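Local coordinates for protein N-acetyltransferase (Staphylococcus aureus subsp. aureus, PDB 4LUA) that probably transfers an acetyl group from acetyl-CoA to an amine substrate, as other members of the GNAT acetyltransferase family do, at residues L141-N146 with D156-F161; F29-H34 with S121-N126; H82-K87 with N113-L118; I98-I103 with K130-A135. All coordinates share one frame; numbering follows the deposited sequence.

In the fold
The contacts range from surface (contact 1) through partly buried (contact 3) to buried (contacts 2 and 4). Contact 1, in the hairpin of strands 139-150 and 153-163, rests on backbone hydrogen bonds and polar side chains. Contact 2 is buried yet polar, its loop held by strand 117-123 and by an asparagine at the start of helix 127-135. Contact 3 uses the other end of that strand, where it meets strand 83-91 largely through packing and one water. Contact 4 joins helices 96-112 and 127-135 by packing round an aromatic ring. Contacts 1 and 2 meet through backbone bonds between neighbouring strands, whereas contacts 2 and 4 meet where F29 packs on F132 and N99.

Contact 1: residues L141-N146 with D156-F161; sequences LGFEKN and DEHWLF
L141 and G142 both face W159, which makes a classic beta bulge in the antiparallel pairing of strands 139-150 and 153-163. W159 O accepts from both amides, L141 N at 2.8 Å and G142 N at 3.1 Å, and both donors come from the same face of its carbonyl plane. Past the bulge the regular ladder resumes, with E144 and E157 as a hydrogen-bonded pair and F143 opposite H158 as a non-hydrogen-bonded one.

E144 and W159 lie alongside each other on one face, carboxylate and indole nearly coplanar. CG of E144 stands anti to the backbone N (chi1 -172°), and W159 NE1 donates to E144 OE1, 2.9 Å away, on the anti lone pair. The F143 and H158 rings meet obliquely on the other face, CD1 of F143 lying 3.6 Å from NE2 of H158, while CZ of F143 packs on CB of D156. At the corner of residues 145-146, D156 OD1 accepts from N146 N at 2.9 Å; one water bridges D156 OD1 and N146 OD1, a second does so weakly. Directed polar bonds thus mark this surface part of the hairpin: the indole bond is consistent with the near-coplanar carboxylate, and D156 ties the corner to the neighbouring strand.

Contact 2: residues F29-H34 with S121-N126; sequences FTQDSH and SIVSNN. With GOL (glycerol), chain B.
F29 lays one face of its ring under C3 of a glycerol, probably from the crystallisation liquor, which sits 3.7 Å above the plane and offset toward the rim. CG of F29 is anti to its backbone N (chi1 -176°), and the ring also packs edge-to-face with F132. The F29 carbonyl oxygen accepts from O3 of the same glycerol at 2.8 Å. One N-H of N126 ND2 goes to Q31 O at 3.0 Å, in the plane of the Q31 carbonyl; the other points at glycerol O3, with F29 O only a weak partner sharing it. On the other branch of the amide, N126 OD1 accepts from glycerol O2 at 2.8 Å and from A129 N.

The last of these bonds makes N126 the N-cap of helix 127-135, reached from strand 117-123 through a type I turn that runs from V123 to N126. These are the strand and helix that follow helix 96-112 in the GNAT fold; in relatives the cofactor commonly sits in the cleft between the strands equivalent to 83-91 and 117-123, although no cofactor is bound here. One side chain thus caps the helix and holds the loop of residues 29-34.

Beside it, V123 N donates to T30 O at 2.9 Å in a nearly straight bond (N-H...O 168°). V123 CG2 packs 3.7 Å from Q31 CA. The T30 side chain crosses that of I122 at about a right angle, CG2 of T30 lying 4.2 Å from CG1 of I122, while its hydroxyl is hydrogen-bonded to E28. Farther along, D32 OD2 accepts from H34 N in an Asx turn.

Contact 3: residues H82-K87 with N113-L118; sequences HKSLIK and NNYESL
S117 O receives a weak hydrogen bond from a water at 3.0 Å, and the same water accepts, also weakly, from S84 N at 3.3 Å. No direct hydrogen bond joins residues 82-87 to 113-118, and this water offers a weak bridge between them. Nearby, CB of S84 meets the edge of the Y115 ring, lying in its plane 3.5 Å from CD2.

The parallel strands 83-91 and 117-123 are together here, S84 and I86 having their backbone bonds to L119, one residue beyond the contact. Farther on they part, consistent with the V-shaped splay of the two central GNAT strands. Between them in the chain runs helix 96-112, giving the beta-alpha-beta connection of the fold. The helix closes with a Schellman motif, N114 at positive phi being its C-prime residue, and Y115 and E116 lead into the strand.

Deeper in, CG1 of I86 packs against CD2 of L118 at 4.3 Å, and L118 also touches I107 and A110 of the helix. Toward the outside, H82 and E116 appear to cross obliquely, with NE2 of the poorly ordered H82 modelled 4.1 Å from E116 CG. ND1 of H82 is hydrogen-bonded to Q74.

Contact 4: residues I98-I103 with K130-A135; sequences INSELI and KVFYSA
F132 sends its ring from helix 127-135 to N99, S100 and I103 on helix 96-112. Its CG stands anti to the backbone N (chi1 163°), which sets CG on the side of the other helix, and the outer atoms CE1, CE2 and CZ make the contacts. CZ lies 3.5 Å from N99 ND2; the two side chains cross at about a right angle, yet the amide and ring planes are only 16° apart. CE2 approaches S100 OG at 3.2 Å, and CG1 of I103 reaches the ring edge at CE1, 3.9 Å away and in the ring plane.

I103 serves two aromatic neighbours through different branches. Its CG1, anti to the carbonyl carbon, faces F132, while CG2 packs 3.8 Å from Y133 CE1 and CD1 lies 3.7 Å from Y133 OH, itself weakly bonded to T120 OG1. Within helix 127-135, CE1 of F132 sits over the centre of one face of the Y133 ring.

The contact packs together the two helices that precede and follow strand 117-123 in the GNAT domain, their axes 11.0 Å apart at the closest and crossing at -48°. A water donates to both S100 OG and F132 O. Packing round an aromatic ring, by apolar and polar groups alike, thus joins the helices, its polar groups bonded to water, to K96 of the same helix (S100 OG), or to N89 of strand 83-91 (N99 ND2).

Contact 1: residues L141-N146 with D156-F161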
# COMPACT_ATOMS: atom_id res chain seq x y z
N LEU A 141 2.24 -6.42 15.27
CA LEU A 141 1.91 -7.84 15.32
C LEU A 141 3.20 -8.55 15.60
O LEU A 141 3.30 -9.35 16.57
CB LEU A 141 1.33 -8.24 13.92
CG LEU A 141 0.73 -9.66 13.89
CD1 LEU A 141 -0.30 -9.75 12.73
CD2 LEU A 141 1.77 -10.80 13.76
N GLY A 142 4.20 -8.33 14.77
CA GLY A 142 5.42 -9.08 15.00
C GLY A 142 6.54 -8.74 14.04
O GLY A 142 6.50 -7.67 13.39
N PHE A 143 7.53 -9.62 13.95
CA PHE A 143 8.77 -9.38 13.18
C PHE A 143 9.08 -10.68 12.50
O PHE A 143 9.20 -11.77 13.14
CB PHE A 143 9.92 -8.97 14.12
CG PHE A 143 11.29 -8.90 13.45
CD1 PHE A 143 11.66 -7.75 12.75
CD2 PHE A 143 12.18 -9.94 13.56
CE1 PHE A 143 12.95 -7.69 12.12
CE2 PHE A 143 13.45 -9.90 12.94
CZ PHE A 143 13.82 -8.76 12.23
N GLU A 144 9.17 -10.63 11.17
CA GLU A 144 9.44 -11.82 10.38
C GLU A 144 10.81 -11.68 9.67
O GLU A 144 11.04 -10.73 8.94
CB GLU A 144 8.35 -11.98 9.36
CG GLU A 144 8.50 -13.34 8.64
CD GLU A 144 7.50 -13.54 7.50
OE1 GLU A 144 6.61 -12.68 7.27
OE2 GLU A 144 7.61 -14.56 6.79
N LYS A 145 11.71 -12.64 9.88
CA LYS A 145 13.02 -12.63 9.18
C LYS A 145 12.83 -13.02 7.70
O LYS A 145 11.98 -13.88 7.40
CB LYS A 145 14.00 -13.59 9.85
CG LYS A 145 14.50 -13.04 11.16
CD LYS A 145 16.01 -12.91 11.15
CE LYS A 145 16.70 -14.24 10.85
NZ LYS A 145 18.19 -14.08 10.79
N ASN A 146 13.58 -12.39 6.79
CA ASN A 146 13.54 -12.77 5.37
C ASN A 146 12.09 -12.83 4.86
O ASN A 146 11.68 -13.78 4.17
CB ASN A 146 14.23 -14.12 5.18
CG ASN A 146 15.65 -14.09 5.70
OD1 ASN A 146 16.39 -13.14 5.43
ND2 ASN A 146 16.04 -15.11 6.48
N ASP A 156 14.10 -8.31 6.30
CA ASP A 156 13.21 -8.60 7.43
C ASP A 156 12.10 -7.54 7.49
O ASP A 156 12.27 -6.41 7.05
CB ASP A 156 14.01 -8.47 8.74
CG ASP A 156 15.20 -9.37 8.81
OD1 ASP A 156 15.24 -10.41 8.09
OD2 ASP A 156 16.14 -9.02 9.58
N GLU A 157 10.92 -7.92 7.98
CA GLU A 157 9.82 -6.97 8.07
C GLU A 157 9.13 -7.00 9.41
O GLU A 157 9.00 -8.10 10.03
CB GLU A 157 8.77 -7.28 7.02
CG GLU A 157 9.28 -7.01 5.60
CD GLU A 157 8.22 -7.13 4.61
OE1 GLU A 157 7.63 -8.24 4.44
OE2 GLU A 157 7.94 -6.09 3.97
N HIS A 158 8.63 -5.84 9.81
CA HIS A 158 7.64 -5.77 10.89
C HIS A 158 6.26 -5.96 10.27
O HIS A 158 5.97 -5.49 9.16
CB HIS A 158 7.66 -4.44 11.64
CG HIS A 158 8.88 -4.27 12.48
ND1 HIS A 158 9.87 -3.36 12.16
CD2 HIS A 158 9.32 -4.96 13.56
CE1 HIS A 158 10.85 -3.47 13.05
NE2 HIS A 158 10.57 -4.47 13.88
N TRP A 159 5.38 -6.65 11.01
CA TRP A 159 3.99 -6.74 10.59
C TRP A 159 3.18 -5.94 11.59
O TRP A 159 3.39 -6.04 12.79
CB TRP A 159 3.54 -8.22 10.70
CG TRP A 159 4.01 -9.01 9.52
CD1 TRP A 159 5.15 -9.80 9.43
CD2 TRP A 159 3.36 -9.04 8.24
NE1 TRP A 159 5.21 -10.34 8.15
CE2 TRP A 159 4.15 -9.88 7.40
CE3 TRP A 159 2.20 -8.45 7.73
CZ2 TRP A 159 3.78 -10.15 6.06
CZ3 TRP A 159 1.83 -8.72 6.40
CH2 TRP A 159 2.65 -9.57 5.59
N LEU A 160 2.25 -5.11 11.09
CA LEU A 160 1.36 -4.33 11.95
C LEU A 160 -0.07 -4.65 11.55
O LEU A 160 -0.31 -5.04 10.41
CB LEU A 160 1.60 -2.82 11.69
CG LEU A 160 2.88 -2.24 12.36
CD1 LEU A 160 4.15 -2.67 11.61
CD2 LEU A 160 2.81 -0.65 12.35
N PHE A 161 -0.99 -4.40 12.45
CA PHE A 161 -2.39 -4.65 12.14
C PHE A 161 -3.25 -3.50 12.65
O PHE A 161 -2.89 -2.81 13.63
CB PHE A 161 -2.88 -5.97 12.78
CG PHE A 161 -3.02 -5.91 14.28
CD1 PHE A 161 -4.21 -5.48 14.89
CD2 PHE A 161 -1.94 -6.27 15.07
CE1 PHE A 161 -4.31 -5.41 16.31
CE2 PHE A 161 -2.03 -6.22 16.49
CZ PHE A 161 -3.22 -5.79 17.10
O HOH W 1 17.39 -11.93 8.43
O HOH W 2 16.53 -10.34 5.54

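Contact 2: residues F29-H34 with S121-N126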
# COMPACT_ATOMS: atom_id res chain seq x y z
N PHE A 29 6.31 2.76 -0.36
CA PHE A 29 6.39 3.50 0.92
C PHE A 29 6.86 2.67 2.13
O PHE A 29 7.48 3.25 3.04
CB PHE A 29 4.96 4.03 1.18
CG PHE A 29 4.85 4.90 2.42
CD1 PHE A 29 5.12 6.25 2.32
CD2 PHE A 29 4.44 4.35 3.62
CE1 PHE A 29 4.97 7.10 3.49
CE2 PHE A 29 4.33 5.18 4.76
CZ PHE A 29 4.59 6.51 4.67
N THR A 30 6.58 1.37 2.14
CA THR A 30 6.99 0.52 3.27
C THR A 30 8.23 -0.27 2.99
O THR A 30 8.64 -1.04 3.86
CB THR A 30 5.88 -0.51 3.63
OG1 THR A 30 5.61 -1.42 2.54
CG2 THR A 30 4.57 0.25 3.94
N GLN A 31 8.86 -0.10 1.82
CA GLN A 31 10.05 -0.89 1.50
C GLN A 31 11.30 -0.01 1.57
O GLN A 31 11.35 0.93 2.38
CB GLN A 31 9.90 -1.59 0.15
CG GLN A 31 8.68 -2.49 0.21
CD GLN A 31 8.36 -3.22 -1.09
OE1 GLN A 31 8.96 -3.01 -2.17
NE2 GLN A 31 7.34 -4.09 -0.98
N ASP A 32 12.34 -0.32 0.81
CA ASP A 32 13.59 0.40 1.00
C ASP A 32 13.79 1.49 -0.07
O ASP A 32 13.26 1.42 -1.18
CB ASP A 32 14.74 -0.63 0.93
CG ASP A 32 16.11 -0.01 1.08
OD1 ASP A 32 16.46 0.33 2.24
OD2 ASP A 32 16.89 0.09 0.06
N SER A 33 14.55 2.51 0.29
CA SER A 33 14.83 3.64 -0.59
C SER A 33 15.54 3.27 -1.87
O SER A 33 15.40 3.95 -2.91
CB SER A 33 15.64 4.69 0.20
OG SER A 33 16.93 4.25 0.52
N HIS A 34 16.33 2.21 -1.82
CA HIS A 34 16.94 1.73 -3.05
C HIS A 34 16.32 0.42 -3.55
O HIS A 34 16.19 0.22 -4.77
CB HIS A 34 18.41 1.52 -2.85
CG HIS A 34 19.10 1.05 -4.10
ND1 HIS A 34 19.65 -0.20 -4.20
CD2 HIS A 34 19.28 1.65 -5.31
CE1 HIS A 34 20.17 -0.36 -5.41
NE2 HIS A 34 19.95 0.74 -6.11
N SER A 121 2.94 -4.71 6.05
CA SER A 121 4.30 -5.16 6.32
C SER A 121 5.26 -4.02 5.99
O SER A 121 5.03 -3.26 5.04
CB SER A 121 4.69 -6.44 5.50
OG SER A 121 4.44 -6.12 4.11
N ILE A 122 6.30 -3.89 6.83
CA ILE A 122 7.22 -2.71 6.67
C ILE A 122 8.63 -3.25 6.82
O ILE A 122 8.98 -3.95 7.80
CB ILE A 122 6.94 -1.65 7.77
CG1 ILE A 122 5.46 -1.23 7.74
CG2 ILE A 122 7.85 -0.40 7.57
CD1 ILE A 122 5.11 -0.20 8.86
N VAL A 123 9.53 -2.90 5.88
CA VAL A 123 10.89 -3.35 6.05
C VAL A 123 11.47 -2.85 7.36
O VAL A 123 11.18 -1.72 7.83
CB VAL A 123 11.74 -2.85 4.86
CG1 VAL A 123 13.23 -2.99 5.15
CG2 VAL A 123 11.32 -3.66 3.58
N SER A 124 12.27 -3.69 7.99
CA SER A 124 12.53 -3.47 9.41
C SER A 124 13.22 -2.20 9.86
O SER A 124 13.03 -1.81 11.01
CB SER A 124 13.18 -4.69 10.02
OG SER A 124 14.48 -4.81 9.51
N ASN A 125 14.01 -1.56 9.00
CA ASN A 125 14.63 -0.32 9.47
C ASN A 125 13.90 0.90 8.92
O ASN A 125 14.35 2.03 9.17
CB ASN A 125 16.09 -0.30 9.05
CG ASN A 125 16.25 -0.40 7.53
OD1 ASN A 125 15.34 -0.88 6.81
ND2 ASN A 125 17.42 0.04 7.03
N ASN A 126 12.74 0.71 8.29
CA ASN A 126 11.95 1.85 7.79
C ASN A 126 11.08 2.41 8.93
O ASN A 126 9.85 2.23 8.98
CB ASN A 126 11.12 1.47 6.56
CG ASN A 126 10.51 2.65 5.88
OD1 ASN A 126 10.37 3.76 6.48
ND2 ASN A 126 10.08 2.44 4.63
C1 GOL B . 8.44 8.00 5.68
O1 GOL B . 9.23 9.00 6.38
C2 GOL B . 9.35 7.07 4.85
O2 GOL B . 10.32 6.45 5.70
C3 GOL B . 8.48 6.03 4.06
O3 GOL B . 9.36 5.28 3.22
O HOH W 3 6.31 -4.85 1.84
O HOH W 4 18.24 -0.68 4.13

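Contact 3: residues H82-K87 with N113-L118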
# COMPACT_ATOMS: atom_id res chain seq x y z
N HIS A 82 -10.23 -15.37 5.43
CA HIS A 82 -9.55 -14.33 4.68
C HIS A 82 -8.80 -13.36 5.58
O HIS A 82 -9.16 -13.15 6.73
CB HIS A 82 -10.58 -13.56 3.86
CG HIS A 82 -11.54 -12.78 4.70
ND1 HIS A 82 -12.12 -11.60 4.27
CD2 HIS A 82 -12.01 -13.00 5.94
CE1 HIS A 82 -12.91 -11.14 5.22
NE2 HIS A 82 -12.86 -11.97 6.25
N LYS A 83 -7.75 -12.78 5.02
CA LYS A 83 -7.02 -11.69 5.65
C LYS A 83 -6.92 -10.61 4.59
O LYS A 83 -6.89 -10.92 3.41
CB LYS A 83 -5.62 -12.15 6.04
CG LYS A 83 -5.57 -13.22 7.11
CD LYS A 83 -5.86 -12.64 8.49
CE LYS A 83 -5.60 -13.66 9.57
NZ LYS A 83 -5.97 -13.14 10.91
N SER A 84 -6.85 -9.35 5.00
CA SER A 84 -6.62 -8.29 4.04
C SER A 84 -5.30 -7.53 4.28
O SER A 84 -5.05 -7.19 5.37
CB SER A 84 -7.78 -7.33 4.05
OG SER A 84 -8.80 -7.85 3.25
N LEU A 85 -4.54 -7.33 3.23
CA LEU A 85 -3.19 -6.72 3.32
C LEU A 85 -3.14 -5.48 2.51
O LEU A 85 -3.63 -5.46 1.40
CB LEU A 85 -2.11 -7.66 2.72
CG LEU A 85 -1.48 -8.70 3.65
CD1 LEU A 85 -2.49 -9.52 4.40
CD2 LEU A 85 -0.57 -9.59 2.79
N ILE A 86 -2.48 -4.46 3.04
CA ILE A 86 -2.22 -3.27 2.21
C ILE A 86 -0.90 -3.52 1.51
O ILE A 86 0.08 -3.95 2.14
CB ILE A 86 -2.13 -2.02 3.12
CG1 ILE A 86 -3.47 -1.78 3.80
CG2 ILE A 86 -1.65 -0.79 2.24
CD1 ILE A 86 -3.37 -0.73 4.94
N LYS A 87 -0.91 -3.29 0.19
CA LYS A 87 0.23 -3.58 -0.69
C LYS A 87 0.37 -2.48 -1.72
O LYS A 87 -0.57 -1.69 -1.97
CB LYS A 87 -0.01 -4.95 -1.44
CG LYS A 87 0.16 -6.08 -0.45
CD LYS A 87 0.12 -7.43 -1.13
CE LYS A 87 1.50 -8.02 -1.30
NZ LYS A 87 1.46 -9.14 -2.29
N ASN A 113 -16.92 -2.49 4.53
CA ASN A 113 -17.14 -3.70 3.76
C ASN A 113 -16.94 -4.91 4.65
O ASN A 113 -16.74 -6.01 4.18
CB ASN A 113 -16.23 -3.70 2.52
CG ASN A 113 -16.77 -2.78 1.44
OD1 ASN A 113 -17.72 -3.16 0.74
ND2 ASN A 113 -16.24 -1.54 1.34
N ASN A 114 -17.02 -4.64 5.95
CA ASN A 114 -17.07 -5.67 6.98
C ASN A 114 -15.85 -6.58 7.06
O ASN A 114 -15.93 -7.75 7.46
CB ASN A 114 -18.38 -6.47 6.88
CG ASN A 114 -19.61 -5.57 7.02
OD1 ASN A 114 -20.41 -5.42 6.07
ND2 ASN A 114 -19.77 -4.93 8.20
N TYR A 115 -14.70 -6.01 6.71
CA TYR A 115 -13.41 -6.68 6.88
C TYR A 115 -13.11 -6.80 8.36
O TYR A 115 -13.56 -5.97 9.16
CB TYR A 115 -12.31 -5.81 6.27
CG TYR A 115 -12.21 -5.75 4.74
CD1 TYR A 115 -13.26 -5.34 3.96
CD2 TYR A 115 -11.01 -6.02 4.12
CE1 TYR A 115 -13.14 -5.27 2.56
CE2 TYR A 115 -10.89 -5.97 2.73
CZ TYR A 115 -11.96 -5.59 1.97
OH TYR A 115 -11.81 -5.53 0.58
N GLU A 116 -12.34 -7.83 8.74
CA GLU A 116 -12.06 -8.07 10.16
C GLU A 116 -10.76 -7.40 10.59
O GLU A 116 -10.62 -6.94 11.73
CB GLU A 116 -11.87 -9.57 10.44
CG GLU A 116 -13.01 -10.50 10.07
CD GLU A 116 -12.69 -11.93 10.50
OE1 GLU A 116 -11.48 -12.30 10.52
OE2 GLU A 116 -13.64 -12.67 10.84
N SER A 117 -9.80 -7.32 9.68
CA SER A 117 -8.56 -6.66 10.06
C SER A 117 -7.84 -6.20 8.83
O SER A 117 -8.21 -6.60 7.69
CB SER A 117 -7.61 -7.57 10.86
OG SER A 117 -6.54 -6.75 11.43
N LEU A 118 -6.88 -5.31 9.04
CA LEU A 118 -6.08 -4.83 7.93
C LEU A 118 -4.67 -5.08 8.40
O LEU A 118 -4.32 -4.70 9.54
CB LEU A 118 -6.15 -3.31 7.76
CG LEU A 118 -7.29 -2.65 7.06
CD1 LEU A 118 -7.10 -1.15 7.27
CD2 LEU A 118 -7.11 -3.05 5.62
O HOH W 5 -7.54 -9.42 8.27

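Contact 4: residues I98-I103 with K130-A135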
# COMPACT_ATOMS: atom_id res chain seq x y z
N ILE A 98 -0.65 13.21 2.08
CA ILE A 98 -1.39 12.49 1.06
C ILE A 98 -1.59 11.02 1.48
O ILE A 98 -2.71 10.46 1.42
CB ILE A 98 -0.63 12.47 -0.33
CG1 ILE A 98 -0.41 13.88 -0.86
CG2 ILE A 98 -1.38 11.62 -1.39
CD1 ILE A 98 -1.62 14.54 -1.09
N ASN A 99 -0.51 10.36 1.92
CA ASN A 99 -0.66 8.96 2.25
C ASN A 99 -1.55 8.76 3.46
O ASN A 99 -2.23 7.73 3.55
CB ASN A 99 0.72 8.25 2.45
CG ASN A 99 0.67 6.78 2.03
OD1 ASN A 99 -0.08 6.43 1.10
ND2 ASN A 99 1.44 5.93 2.72
N SER A 100 -1.55 9.69 4.43
CA SER A 100 -2.42 9.52 5.61
C SER A 100 -3.86 9.61 5.14
O SER A 100 -4.69 8.84 5.67
CB SER A 100 -2.17 10.62 6.67
OG SER A 100 -0.94 10.35 7.33
N GLU A 101 -4.15 10.51 4.19
CA GLU A 101 -5.54 10.58 3.68
C GLU A 101 -5.89 9.25 3.00
O GLU A 101 -6.98 8.66 3.20
CB GLU A 101 -5.72 11.74 2.72
CG GLU A 101 -6.05 13.05 3.40
CD GLU A 101 -6.21 14.19 2.38
OE1 GLU A 101 -6.67 13.91 1.24
OE2 GLU A 101 -5.87 15.35 2.72
N LEU A 102 -4.93 8.69 2.24
CA LEU A 102 -5.17 7.42 1.55
C LEU A 102 -5.38 6.23 2.51
O LEU A 102 -6.35 5.45 2.39
CB LEU A 102 -4.00 7.13 0.56
CG LEU A 102 -4.12 5.82 -0.19
CD1 LEU A 102 -5.43 5.68 -1.04
CD2 LEU A 102 -2.93 5.75 -1.13
N ILE A 103 -4.49 6.05 3.50
CA ILE A 103 -4.60 4.90 4.40
C ILE A 103 -5.82 5.11 5.33
O ILE A 103 -6.51 4.14 5.65
CB ILE A 103 -3.28 4.69 5.15
CG1 ILE A 103 -2.11 4.49 4.17
CG2 ILE A 103 -3.44 3.52 6.11
CD1 ILE A 103 -2.34 3.30 3.13
N LYS A 130 6.94 2.96 9.83
CA LYS A 130 6.35 2.36 11.04
C LYS A 130 5.69 3.45 11.91
O LYS A 130 4.55 3.27 12.38
CB LYS A 130 7.45 1.61 11.84
CG LYS A 130 6.88 0.66 12.91
CD LYS A 130 7.97 -0.29 13.49
CE LYS A 130 8.30 0.06 14.95
NZ LYS A 130 9.76 -0.29 15.27
N VAL A 131 6.36 4.60 12.11
CA VAL A 131 5.74 5.68 12.88
C VAL A 131 4.49 6.25 12.22
O VAL A 131 3.49 6.56 12.89
CB VAL A 131 6.80 6.80 13.15
CG1 VAL A 131 6.12 8.09 13.64
CG2 VAL A 131 7.79 6.27 14.18
N PHE A 132 4.53 6.35 10.88
CA PHE A 132 3.37 6.81 10.12
C PHE A 132 2.17 5.87 10.41
O PHE A 132 1.05 6.34 10.71
CB PHE A 132 3.76 6.81 8.64
CG PHE A 132 2.59 6.86 7.71
CD1 PHE A 132 1.97 5.66 7.25
CD2 PHE A 132 2.13 8.09 7.23
CE1 PHE A 132 0.86 5.75 6.36
CE2 PHE A 132 1.07 8.14 6.29
CZ PHE A 132 0.43 6.99 5.92
N TYR A 133 2.41 4.56 10.35
CA TYR A 133 1.29 3.64 10.57
C TYR A 133 0.84 3.59 11.99
O TYR A 133 -0.37 3.46 12.29
CB TYR A 133 1.69 2.22 10.13
CG TYR A 133 1.28 1.95 8.69
CD1 TYR A 133 -0.04 1.63 8.43
CD2 TYR A 133 2.20 1.94 7.64
CE1 TYR A 133 -0.48 1.35 7.15
CE2 TYR A 133 1.76 1.65 6.35
CZ TYR A 133 0.43 1.33 6.16
OH TYR A 133 0.01 0.99 4.89
N SER A 134 1.78 3.73 12.94
CA SER A 134 1.40 3.77 14.36
C SER A 134 0.50 4.98 14.63
O SER A 134 -0.47 4.91 15.41
CB SER A 134 2.66 3.85 15.25
OG SER A 134 2.30 3.97 16.61
N ALA A 135 0.80 6.09 13.95
CA ALA A 135 0.02 7.29 14.19
C ALA A 135 -1.43 7.12 13.69
O ALA A 135 -2.35 7.83 14.14
CB ALA A 135 0.69 8.50 13.48
O HOH W 6 0.17 9.07 9.89